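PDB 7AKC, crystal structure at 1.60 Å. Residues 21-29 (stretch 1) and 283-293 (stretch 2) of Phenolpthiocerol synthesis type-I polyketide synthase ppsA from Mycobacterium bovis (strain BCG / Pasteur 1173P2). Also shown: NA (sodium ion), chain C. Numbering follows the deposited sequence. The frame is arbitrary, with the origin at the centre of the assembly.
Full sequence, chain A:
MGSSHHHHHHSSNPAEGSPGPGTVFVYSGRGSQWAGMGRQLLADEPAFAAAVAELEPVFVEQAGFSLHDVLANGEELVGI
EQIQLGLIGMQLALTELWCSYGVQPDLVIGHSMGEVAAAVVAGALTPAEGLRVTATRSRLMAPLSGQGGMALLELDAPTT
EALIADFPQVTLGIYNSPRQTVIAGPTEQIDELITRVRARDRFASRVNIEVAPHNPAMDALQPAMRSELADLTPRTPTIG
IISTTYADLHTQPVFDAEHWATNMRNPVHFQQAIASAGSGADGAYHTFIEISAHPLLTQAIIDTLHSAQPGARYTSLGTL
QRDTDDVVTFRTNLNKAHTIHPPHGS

Stretch 1 (21-29) PGTVFVYSG
Stretch 2, residues 283-293: GAYHTFIEISA

Strands 23-27 and 287-290, in which no two touching residues are fewer than 261 apart in sequence, lie side by side in parallel, their N-to-C directions 27° apart and their axes 4.6 Å apart at closest approach. The register pairs Thr-23 with Thr-287, Val-24 with Phe-288, Phe-25 with Ile-289 and Val-26 with Glu-290, at CA-CA distances of 4.5 to 4.9 Å. Backbone angles in the paired segments are extended, phi -80° to -123° and psi 117° to 135°.

Backbone hydrogen bonds carry the pairing. Val-24 N donates to Thr-287 O (2.8 Å), Ile-289 N to Val-24 O (2.8 Å), Val-26 N to Ile-289 O (2.8 Å) and Ile-291 N to Val-26 O (2.9 Å), with N-H...O angles of 165° to 168°. This is the parallel pattern: Val-24 and Val-26 each bond through N and O to residues flanking their partner. CA-H...O contacts fill the gaps, as between Phe-25 CA and Ile-289 O (3.3 Å). The ladder starts less regularly. Gly-22 O accepts from Thr-287 N (3.0 Å, 147°) and His-286 N (3.2 Å, 140°), while His-286 N also makes a weak bond to Pro-21 O (2.9 Å, 127°). His-286 breaks the extended run with phi/psi -117/-6. Gly-22, at 92/133, suits glycine: an ideal CB would clash with Tyr-285 CD2 at 3.0 Å and be jammed against the preceding carbonyl.

Apolar packing occupies both sheet faces, and the stretches bury 754 Å² together. On the face of Val-24 and Val-26, both t, the ring of Phe-288 (chi1 -70°, chi2 78°) receives Val-24 CG2 over its face, 4.0 Å from the ring centroid and 25° off the normal; Val-26 CG2 meets its edge, 4.2 Å from Phe-288 CD2. Val-24 CG2 also touches Tyr-285 CB at 3.4 Å. On the other face, Phe-25 (chi1 -81°, chi2 20°) takes Ile-291 CD1 over its ring, 3.8 Å from the centroid, and its CE1 lies 3.8 Å from Ile-289 CD1. Ile-289 is mt and Ile-291 mm. Thr-23 and Thr-287, both m, share this face; Thr-23 CG2 reaches Ile-289 CD1 at 3.8 Å. The CA-to-CB bond of Tyr-27 points away, yet its ring returns, with CE1 3.6 Å from Ile-291 CB.

A water bridge closes the C-terminal end. Water 1 accepts from Ser-28 N (2.9 Å) and donates to Ile-291 O (2.5 Å), bridging the backbones beyond the ladder. Within stretch 2, Ser-292 OG (chi1 p) donates to Glu-290 OE2 (2.8 Å), helping satisfy this buried carboxylate, whose chain is extended (chi1 and chi2 t).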

# COMPACT_ATOMS: atom_id res chain seq x y z
N PRO A 21 17.07 5.45 17.53
CA PRO A 21 15.70 5.88 17.22
C PRO A 21 14.92 4.92 16.32
O PRO A 21 13.72 4.78 16.50
CB PRO A 21 15.89 7.25 16.56
N GLY A 22 15.58 4.28 15.36
CA GLY A 22 14.93 3.34 14.45
C GLY A 22 14.44 3.98 13.16
O GLY A 22 13.79 5.03 13.20
N THR A 23 14.72 3.33 11.99
CA THR A 23 14.38 3.83 10.65
C THR A 23 13.53 2.86 9.86
O THR A 23 13.90 1.71 9.65
CB THR A 23 15.66 4.15 9.87
OG1 THR A 23 16.38 5.11 10.62
CG2 THR A 23 15.36 4.70 8.47
N VAL A 24 12.39 3.33 9.39
CA VAL A 24 11.46 2.52 8.61
C VAL A 24 11.43 3.01 7.20
O VAL A 24 11.28 4.21 7.00
CB VAL A 24 10.03 2.57 9.17
CG1 VAL A 24 9.13 1.57 8.46
CG2 VAL A 24 10.02 2.33 10.69
N PHE A 25 11.47 2.10 6.23
CA PHE A 25 11.33 2.49 4.83
C PHE A 25 9.93 2.11 4.44
O PHE A 25 9.52 0.98 4.66
CB PHE A 25 12.37 1.80 3.93
CG PHE A 25 13.75 2.44 3.93
CD1 PHE A 25 14.15 3.28 4.96
CD2 PHE A 25 14.64 2.22 2.89
CE1 PHE A 25 15.43 3.85 4.96
CE2 PHE A 25 15.91 2.81 2.88
CZ PHE A 25 16.30 3.63 3.92
N VAL A 26 9.18 3.05 3.86
CA VAL A 26 7.80 2.85 3.47
C VAL A 26 7.69 2.85 1.95
O VAL A 26 8.14 3.78 1.30
CB VAL A 26 6.86 3.89 4.12
CG1 VAL A 26 5.42 3.63 3.70
CG2 VAL A 26 6.99 3.89 5.66
N TYR A 27 7.09 1.78 1.39
CA TYR A 27 6.95 1.62 -0.05
C TYR A 27 5.51 1.80 -0.44
O TYR A 27 4.68 0.98 -0.04
CB TYR A 27 7.47 0.24 -0.48
CG TYR A 27 8.95 0.14 -0.21
CD1 TYR A 27 9.88 0.58 -1.14
CD2 TYR A 27 9.43 -0.27 1.04
CE1 TYR A 27 11.25 0.54 -0.88
CE2 TYR A 27 10.79 -0.24 1.34
CZ TYR A 27 11.70 0.14 0.37
OH TYR A 27 13.04 0.13 0.64
N SER A 28 5.19 2.85 -1.19
CA SER A 28 3.80 3.10 -1.57
C SER A 28 3.37 2.18 -2.72
O SER A 28 4.24 1.68 -3.46
CB SER A 28 3.62 4.57 -1.96
OG SER A 28 4.25 4.87 -3.19
N GLY A 29 2.06 2.00 -2.89
CA GLY A 29 1.50 1.15 -3.94
C GLY A 29 1.48 1.76 -5.32
O GLY A 29 1.98 1.15 -6.28
N GLY A 283 9.47 -3.11 19.75
CA GLY A 283 10.43 -2.07 19.48
C GLY A 283 9.81 -0.89 18.76
O GLY A 283 9.06 -1.07 17.79
N ALA A 284 10.13 0.31 19.20
CA ALA A 284 9.62 1.52 18.56
C ALA A 284 10.60 2.12 17.56
O ALA A 284 11.82 2.09 17.77
CB ALA A 284 9.22 2.56 19.60
N TYR A 285 10.05 2.62 16.45
CA TYR A 285 10.81 3.26 15.38
C TYR A 285 10.34 4.70 15.29
O TYR A 285 9.12 4.94 15.35
CB TYR A 285 10.59 2.54 14.04
CG TYR A 285 10.94 1.07 14.10
CD1 TYR A 285 10.04 0.15 14.61
CD2 TYR A 285 12.17 0.61 13.67
CE1 TYR A 285 10.38 -1.19 14.74
CE2 TYR A 285 12.52 -0.73 13.77
CZ TYR A 285 11.61 -1.63 14.30
OH TYR A 285 11.91 -2.97 14.41
N HIS A 286 11.28 5.66 15.10
CA HIS A 286 10.89 7.06 15.11
C HIS A 286 11.13 7.81 13.80
O HIS A 286 10.68 8.94 13.70
CB HIS A 286 11.56 7.79 16.29
CG HIS A 286 11.04 7.30 17.62
ND1 HIS A 286 10.03 7.96 18.29
CD2 HIS A 286 11.37 6.18 18.31
CE1 HIS A 286 9.77 7.23 19.37
NE2 HIS A 286 10.55 6.15 19.43
N THR A 287 11.78 7.19 12.79
CA THR A 287 11.98 7.86 11.50
C THR A 287 11.34 7.04 10.42
O THR A 287 11.59 5.85 10.34
CB THR A 287 13.46 8.07 11.18
OG1 THR A 287 14.06 8.85 12.20
CG2 THR A 287 13.66 8.76 9.82
N PHE A 288 10.47 7.66 9.62
CA PHE A 288 9.79 6.96 8.55
C PHE A 288 10.17 7.65 7.25
O PHE A 288 10.05 8.87 7.15
CB PHE A 288 8.27 7.01 8.76
CG PHE A 288 7.84 6.16 9.94
CD1 PHE A 288 7.99 6.61 11.24
CD2 PHE A 288 7.23 4.93 9.74
CE1 PHE A 288 7.65 5.81 12.32
CE2 PHE A 288 6.84 4.15 10.83
CZ PHE A 288 7.05 4.60 12.11
N ILE A 289 10.70 6.88 6.31
CA ILE A 289 11.14 7.40 5.04
C ILE A 289 10.35 6.74 3.94
O ILE A 289 10.46 5.54 3.77
CB ILE A 289 12.66 7.20 4.83
CG1 ILE A 289 13.46 7.72 6.05
CG2 ILE A 289 13.11 7.86 3.52
CD1 ILE A 289 15.01 7.52 5.96
N GLU A 290 9.58 7.51 3.21
CA GLU A 290 8.83 7.00 2.07
C GLU A 290 9.83 6.90 0.92
O GLU A 290 10.50 7.89 0.62
CB GLU A 290 7.71 7.97 1.71
CG GLU A 290 6.91 7.50 0.50
CD GLU A 290 5.75 8.38 0.12
OE1 GLU A 290 5.14 8.99 1.02
OE2 GLU A 290 5.45 8.49 -1.10
N ILE A 291 9.98 5.72 0.31
CA ILE A 291 10.93 5.53 -0.79
C ILE A 291 10.19 5.70 -2.09
O ILE A 291 9.68 4.73 -2.65
CB ILE A 291 11.65 4.15 -0.69
CG1 ILE A 291 12.16 3.88 0.75
CG2 ILE A 291 12.79 4.07 -1.69
CD1 ILE A 291 13.11 4.94 1.29
N SER A 292 10.06 6.95 -2.54
CA SER A 292 9.28 7.25 -3.74
C SER A 292 9.82 8.47 -4.49
O SER A 292 10.61 9.23 -3.95
CB SER A 292 7.83 7.51 -3.35
OG SER A 292 7.77 8.70 -2.58
N ALA A 293 9.30 8.71 -5.70
CA ALA A 293 9.67 9.87 -6.51
C ALA A 293 8.96 11.16 -6.04
O ALA A 293 9.34 12.24 -6.50
CB ALA A 293 9.36 9.60 -7.98
NA NA C . 6.76 -1.18 17.47
O HOH W 1 7.26 4.11 -2.81
O HOH W 2 7.17 -2.68 15.56